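Local coordinates for BRAMP domain protein (Streptomyces davawensis, PDB 5MLD) that replaces the C-8 methyl group of FMN with an amino group taken from glutamate, a step in the biosynthesis of the antibiotic roseoflavin, at residues Glu38-Arg43 with Leu76-Glu81. Sequence-based numbering, arbitrary orientation.
Sequences ETEVVR and LEKIRE
Glu40 of strand 38-43 and Lys78 of the helix that ends at Glu81 meet in a salt bridge that spans from sheet to helix. The ammonium nitrogen approaches both carboxylate oxygens: Lys78 NZ gives a hydrogen bond to Glu40 OE2 at 2.9 Å, received on the syn lone pair, and a weak one to Glu40 OE1 at 3.1 Å. With CG anti to the backbone N (chi1 179°), the Glu40 chain runs out nearly straight from the strand, and Lys78 crosses it at about a right angle. The bend at the last torsion of Lys78 (chi4 -66°) swings NZ toward the carboxylate, while Lys78 CE itself lies 3.1 Å from Glu40 OE2. Two long, flexible side chains suit this place, since the nearest alpha carbons, those of Glu40 and Lys78, are 9.3 Å apart.

Nonpolar contact is slight and comes from Val42, two residues on and on the same face of the strand. Its CG2 lies 4.4 Å from Lys78 CD, a loose touch on one methylene of the lysine, whose charged end goes to the glutamate. Val42, a beta-branched residue apt for a strand, is buried and also packs on Leu6 and Leu8 of the neighbouring parallel strand 4-9. On the helix, Ile79 reaches the same Leu6, which places this contact beside the hydrophobic layer between helix and sheet in the flavodoxin-like domain. The side chain of Val42 is about 14 Å from the bound 8-demethyl-8-aminoriboflavin-5'-phosphate.

A single, partly exposed ion pair with little packing behind it makes this a modest tie between helix and strand.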
ATOM      1  N   GLU A  38     -13.228 -27.712  12.511  1.00 20.16           N
ATOM      2  CA  GLU A  38     -14.163 -28.003  11.435  1.00 21.77           C
ATOM      3  C   GLU A  38     -14.133 -26.862  10.434  1.00 20.66           C
ATOM      4  O   GLU A  38     -14.181 -25.693  10.822  1.00 22.89           O
ATOM      5  CB  GLU A  38     -15.573 -28.181  11.981  1.00 25.36           C
ATOM      6  CG  GLU A  38     -15.651 -29.103  13.186  1.00 33.32           C
ATOM      7  CD  GLU A  38     -17.062 -29.276  13.695  1.00 37.23           C
ATOM      8  OE1 GLU A  38     -17.854 -28.307  13.623  1.00 36.12           O
ATOM      9  OE2 GLU A  38     -17.383 -30.392  14.156  1.00 48.42           O
ATOM     10  N   THR A  39     -14.048 -27.199   9.152  1.00 18.39           N
ATOM     11  CA  THR A  39     -13.899 -26.192   8.109  1.00 18.91           C
ATOM     12  C   THR A  39     -15.162 -26.085   7.275  1.00 22.67           C
ATOM     13  O   THR A  39     -15.884 -27.067   7.070  1.00 26.18           O
ATOM     14  CB  THR A  39     -12.732 -26.506   7.178  1.00 23.22           C
ATOM     15  OG1 THR A  39     -12.978 -27.752   6.508  1.00 25.31           O
ATOM     16  CG2 THR A  39     -11.460 -26.587   7.958  1.00 24.96           C
ATOM     17  N   GLU A  40     -15.402 -24.883   6.771  1.00 22.33           N
ATOM     18  CA  GLU A  40     -16.442 -24.653   5.779  1.00 20.61           C
ATOM     19  C   GLU A  40     -15.874 -23.712   4.736  1.00 20.07           C
ATOM     20  O   GLU A  40     -15.270 -22.699   5.099  1.00 20.22           O
ATOM     21  CB  GLU A  40     -17.681 -24.036   6.417  1.00 23.44           C
ATOM     22  CG  GLU A  40     -18.788 -23.751   5.430  1.00 22.69           C
ATOM     23  CD  GLU A  40     -20.078 -23.392   6.130  1.00 36.16           C
ATOM     24  OE1 GLU A  40     -20.025 -23.029   7.334  1.00 32.43           O
ATOM     25  OE2 GLU A  40     -21.141 -23.482   5.477  1.00 38.65           O
ATOM     26  N   VAL A  41     -16.059 -24.033   3.458  1.00 15.25           N
ATOM     27  CA  VAL A  41     -15.611 -23.172   2.365  1.00 17.38           C
ATOM     28  C   VAL A  41     -16.849 -22.564   1.729  1.00 17.85           C
ATOM     29  O   VAL A  41     -17.792 -23.285   1.383  1.00 18.44           O
ATOM     30  CB  VAL A  41     -14.789 -23.945   1.314  1.00 16.91           C
ATOM     31  CG1 VAL A  41     -14.321 -22.988   0.196  1.00 16.41           C
ATOM     32  CG2 VAL A  41     -13.608 -24.659   1.931  1.00 17.11           C
ATOM     33  N   VAL A  42     -16.851 -21.246   1.569  1.00 18.01           N
ATOM     34  CA  VAL A  42     -17.926 -20.534   0.886  1.00 16.62           C
ATOM     35  C   VAL A  42     -17.301 -19.768  -0.264  1.00 18.41           C
ATOM     36  O   VAL A  42     -16.304 -19.065  -0.067  1.00 15.46           O
ATOM     37  CB  VAL A  42     -18.666 -19.582   1.841  1.00 18.11           C
ATOM     38  CG1 VAL A  42     -19.574 -18.650   1.072  1.00 18.92           C
ATOM     39  CG2 VAL A  42     -19.471 -20.395   2.858  1.00 20.59           C
ATOM     40  N   ARG A  43     -17.848 -19.932  -1.472  1.00 15.01           N
ATOM     41  CA  ARG A  43     -17.390 -19.123  -2.607  1.00 16.20           C
ATOM     42  C   ARG A  43     -18.376 -17.976  -2.729  1.00 16.58           C
ATOM     43  O   ARG A  43     -19.509 -18.169  -3.172  1.00 17.46           O
ATOM     44  CB  ARG A  43     -17.300 -19.910  -3.911  1.00 16.18           C
ATOM     45  CG  ARG A  43     -16.731 -19.015  -4.998  1.00 15.71           C
ATOM     46  CD  ARG A  43     -16.625 -19.742  -6.358  1.00 15.78           C
ATOM     47  NE  ARG A  43     -15.752 -20.918  -6.306  1.00 14.69           N
ATOM     48  CZ  ARG A  43     -15.298 -21.549  -7.384  1.00 20.78           C
ATOM     49  NH1 ARG A  43     -15.615 -21.095  -8.583  1.00 17.12           N
ATOM     50  NH2 ARG A  43     -14.513 -22.618  -7.274  1.00 17.77           N
ATOM     51  N   LEU A  76     -23.218 -13.345   7.064  1.00 21.25           N
ATOM     52  CA  LEU A  76     -22.783 -12.654   8.278  1.00 23.96           C
ATOM     53  C   LEU A  76     -22.878 -13.567   9.489  1.00 24.94           C
ATOM     54  O   LEU A  76     -22.006 -13.550  10.370  1.00 25.25           O
ATOM     55  CB  LEU A  76     -23.624 -11.390   8.500  1.00 22.40           C
ATOM     56  CG  LEU A  76     -23.290 -10.548   9.740  1.00 22.93           C
ATOM     57  CD1 LEU A  76     -21.812 -10.208   9.779  1.00 25.88           C
ATOM     58  CD2 LEU A  76     -24.123  -9.260   9.771  1.00 26.57           C
ATOM     59  N   GLU A  77     -23.927 -14.386   9.548  1.00 25.09           N
ATOM     60  CA  GLU A  77     -24.075 -15.276  10.693  1.00 28.36           C
ATOM     61  C   GLU A  77     -22.976 -16.332  10.718  1.00 24.57           C
ATOM     62  O   GLU A  77     -22.482 -16.680  11.793  1.00 28.13           O
ATOM     63  CB  GLU A  77     -25.457 -15.923  10.693  1.00 30.81           C
ATOM     64  CG  GLU A  77     -25.785 -16.707  11.956  1.00 36.71           C
ATOM     65  CD  GLU A  77     -25.522 -15.932  13.252  1.00 41.68           C
ATOM     66  OE1 GLU A  77     -25.024 -16.554  14.215  1.00 48.27           O
ATOM     67  OE2 GLU A  77     -25.807 -14.712  13.320  1.00 45.11           O
ATOM     68  N   LYS A  78     -22.576 -16.856   9.551  1.00 20.34           N
ATOM     69  CA  LYS A  78     -21.444 -17.785   9.520  1.00 20.02           C
ATOM     70  C   LYS A  78     -20.160 -17.113  10.001  1.00 21.58           C
ATOM     71  O   LYS A  78     -19.343 -17.734  10.692  1.00 22.48           O
ATOM     72  CB  LYS A  78     -21.257 -18.356   8.111  1.00 25.61           C
ATOM     73  CG  LYS A  78     -22.357 -19.332   7.701  1.00 28.58           C
ATOM     74  CD  LYS A  78     -22.003 -20.116   6.447  1.00 29.77           C
ATOM     75  CE  LYS A  78     -23.037 -21.194   6.189  1.00 33.28           C
ATOM     76  NZ  LYS A  78     -23.015 -22.225   7.259  1.00 35.45           N
ATOM     77  N   ILE A  79     -19.951 -15.851   9.628  1.00 20.77           N
ATOM     78  CA  ILE A  79     -18.754 -15.146  10.069  1.00 19.50           C
ATOM     79  C   ILE A  79     -18.797 -14.919  11.574  1.00 22.42           C
ATOM     80  O   ILE A  79     -17.783 -15.049  12.268  1.00 23.23           O
ATOM     81  CB  ILE A  79     -18.609 -13.820   9.304  1.00 21.69           C
ATOM     82  CG1 ILE A  79     -18.397 -14.084   7.812  1.00 21.71           C
ATOM     83  CG2 ILE A  79     -17.482 -13.002   9.883  1.00 19.94           C
ATOM     84  CD1 ILE A  79     -18.525 -12.830   6.959  1.00 19.15           C
ATOM     85  N   ARG A  80     -19.969 -14.576  12.105  1.00 23.33           N
ATOM     86  CA  ARG A  80     -20.088 -14.398  13.549  1.00 25.20           C
ATOM     87  C   ARG A  80     -19.797 -15.691  14.295  1.00 23.65           C
ATOM     88  O   ARG A  80     -19.244 -15.667  15.401  1.00 27.29           O
ATOM     89  CB  ARG A  80     -21.484 -13.908  13.910  1.00 25.52           C
ATOM     90  CG  ARG A  80     -21.745 -12.477  13.557  1.00 31.40           C
ATOM     91  CD  ARG A  80     -23.182 -12.166  13.911  1.00 36.15           C
ATOM     92  NE  ARG A  80     -23.335 -10.774  14.298  1.00 47.76           N
ATOM     93  CZ  ARG A  80     -23.057 -10.319  15.514  1.00 44.67           C
ATOM     94  NH1 ARG A  80     -22.617 -11.148  16.455  1.00 45.55           N
ATOM     95  NH2 ARG A  80     -23.221  -9.041  15.790  1.00 48.32           N
ATOM     96  N   GLU A  81     -20.179 -16.825  13.717  1.00 23.45           N
ATOM     97  CA  GLU A  81     -19.995 -18.104  14.387  1.00 22.73           C
ATOM     98  C   GLU A  81     -18.592 -18.677  14.236  1.00 22.42           C
ATOM     99  O   GLU A  81     -18.204 -19.531  15.040  1.00 26.05           O
ATOM    100  CB  GLU A  81     -21.005 -19.127  13.865  1.00 26.92           C
ATOM    101  CG  GLU A  81     -22.455 -18.756  14.109  1.00 37.54           C
ATOM    102  CD  GLU A  81     -23.413 -19.717  13.407  1.00 47.88           C
ATOM    103  OE1 GLU A  81     -23.040 -20.895  13.214  1.00 55.04           O
ATOM    104  OE2 GLU A  81     -24.536 -19.304  13.047  1.00 52.44           O
TER